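Local coordinates for flagellar motor switch protein fliG (PDB 3AJC) that probably forms part of the switch complex at the base of the flagellar basal body, contacting motor components that determine rotation direction and chemotaxis proteins such as CheY, at residues E63-S66 against V67-E71. Numbering follows the deposited sequence.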
loop_
_atom_site.group_PDB
_atom_site.type_symbol
_atom_site.label_atom_id
_atom_site.label_comp_id
_atom_site.label_asym_id
_atom_site.label_seq_id
_atom_site.Cartn_x
_atom_site.Cartn_y
_atom_site.Cartn_z
ATOM N N GLU A 63 7.476 -4.590 -14.641
ATOM C CA GLU A 63 8.314 -4.155 -15.753
ATOM C C GLU A 63 9.768 -4.086 -15.328
ATOM O O GLU A 63 10.593 -3.428 -15.962
ATOM C CB GLU A 63 7.829 -2.799 -16.267
ATOM C CG GLU A 63 6.506 -2.888 -17.011
ATOM C CD GLU A 63 5.668 -1.631 -16.880
ATOM O OE1 GLU A 63 4.584 -1.583 -17.499
ATOM O OE2 GLU A 63 6.084 -0.702 -16.153
ATOM N N ARG A 64 10.058 -4.800 -14.247
ATOM C CA ARG A 64 11.391 -4.870 -13.667
ATOM C C ARG A 64 11.892 -6.309 -13.744
ATOM O O ARG A 64 12.858 -6.662 -13.069
ATOM C CB ARG A 64 11.345 -4.468 -12.190
ATOM C CG ARG A 64 10.891 -3.046 -11.869
ATOM C CD ARG A 64 10.827 -2.878 -10.349
ATOM N NE ARG A 64 11.870 -3.677 -9.713
ATOM C CZ ARG A 64 11.963 -3.910 -8.408
ATOM N NH1 ARG A 64 11.071 -3.401 -7.571
ATOM N NH2 ARG A 64 12.942 -4.676 -7.942
ATOM N N THR A 65 11.243 -7.133 -14.561
ATOM C CA THR A 65 11.606 -8.545 -14.678
ATOM C C THR A 65 13.043 -8.857 -15.074
ATOM O O THR A 65 13.604 -9.863 -14.635
ATOM C CB THR A 65 10.667 -9.277 -15.647
ATOM O OG1 THR A 65 10.923 -8.857 -16.992
ATOM C CG2 THR A 65 9.236 -8.965 -15.291
ATOM N N SER A 66 13.635 -8.012 -15.910
ATOM C CA SER A 66 15.014 -8.223 -16.325
ATOM C C SER A 66 15.649 -6.894 -16.710
ATOM O O SER A 66 14.962 -5.878 -16.859
ATOM C CB SER A 66 15.072 -9.179 -17.517
ATOM O OG SER A 66 14.452 -8.603 -18.653
ATOM N N VAL A 67 16.965 -6.906 -16.862
ATOM C CA VAL A 67 17.689 -5.709 -17.247
ATOM C C VAL A 67 17.160 -5.246 -18.603
ATOM O O VAL A 67 17.014 -4.045 -18.861
ATOM C CB VAL A 67 19.190 -6.000 -17.368
ATOM C CG1 VAL A 67 19.924 -4.757 -17.840
ATOM C CG2 VAL A 67 19.728 -6.481 -16.026
ATOM N N LYS A 68 16.858 -6.219 -19.459
ATOM C CA LYS A 68 16.350 -5.942 -20.795
ATOM C C LYS A 68 15.033 -5.189 -20.738
ATOM O O LYS A 68 14.839 -4.208 -21.454
ATOM C CB LYS A 68 16.154 -7.248 -21.573
ATOM C CG LYS A 68 16.538 -7.136 -23.031
ATOM C CD LYS A 68 18.037 -6.896 -23.144
ATOM C CE LYS A 68 18.415 -6.307 -24.491
ATOM N NZ LYS A 68 19.846 -5.866 -24.509
ATOM N N GLU A 69 14.128 -5.660 -19.886
ATOM C CA GLU A 69 12.817 -5.040 -19.740
ATOM C C GLU A 69 12.936 -3.603 -19.224
ATOM O O GLU A 69 12.207 -2.714 -19.654
ATOM C CB GLU A 69 11.963 -5.881 -18.794
ATOM C CG GLU A 69 10.576 -5.330 -18.532
ATOM C CD GLU A 69 9.500 -6.334 -18.872
ATOM O OE1 GLU A 69 9.109 -6.426 -20.059
ATOM O OE2 GLU A 69 9.058 -7.047 -17.950
ATOM N N ILE A 70 13.861 -3.388 -18.297
ATOM C CA ILE A 70 14.090 -2.062 -17.738
ATOM C C ILE A 70 14.606 -1.156 -18.855
ATOM O O ILE A 70 14.112 -0.044 -19.057
ATOM C CB ILE A 70 15.137 -2.129 -16.592
ATOM C CG1 ILE A 70 14.561 -2.944 -15.431
ATOM C CG2 ILE A 70 15.524 -0.726 -16.141
ATOM C CD1 ILE A 70 15.555 -3.308 -14.366
ATOM N N GLU A 71 15.595 -1.657 -19.584
ATOM C CA GLU A 71 16.201 -0.920 -20.684
ATOM C C GLU A 71 15.167 -0.505 -21.730
ATOM O O GLU A 71 15.182 0.629 -22.212
ATOM C CB GLU A 71 17.300 -1.776 -21.320
ATOM C CG GLU A 71 17.927 -1.197 -22.572
ATOM C CD GLU A 71 19.166 -1.962 -22.994
ATOM O OE1 GLU A 71 19.130 -3.211 -22.982
ATOM O OE2 GLU A 71 20.177 -1.318 -23.342
#
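Ser66 and Glu69 meet where the loop after helix 49-60 turns into helix 67-79, and the serine side chain stands in for the missing preceding turn. Ser66 OG accepts from Glu69 N at 3.2 Å, with an N-H...O angle of 160°. The hydroxyl reaches that amide because chi1 of 65° sets OG between the residue's own N and carbonyl carbon. One step on, Ile70 N donates to Ser66 O over 3.1 Å, the opening i to i+4 bond of the helix, and Ile70 CG1 lies 3.3 Å from the same oxygen.

The Glu69 side chain turns back to the loop. With CG anti to the backbone N (chi1 179°), its CG comes 3.2 Å from Glu63 O, and a bend at chi2 brings the carboxylate to Thr65. There Thr65 OG1 donates to Glu69 OE2 at 2.8 Å, reaching it from above the carboxylate plane, while Thr65 CG2 is 3.3 Å from that same OE2. Replacing Glu69 by an alanine removes both CG and the carboxylate, which would probably leave the Thr65 hydroxyl without this acceptor and open a gap beside Glu63 O. Farther along the surface, Lys68 NZ forms a salt bridge with Glu71 OE1, 3.1 Å away.

Within the FliG middle domain, near Arg58 of the EHPQR motif important for FliM binding, this is a worked example of serine N-capping, in which a side-chain oxygen takes up a first-turn amide at a solvent-facing helix start.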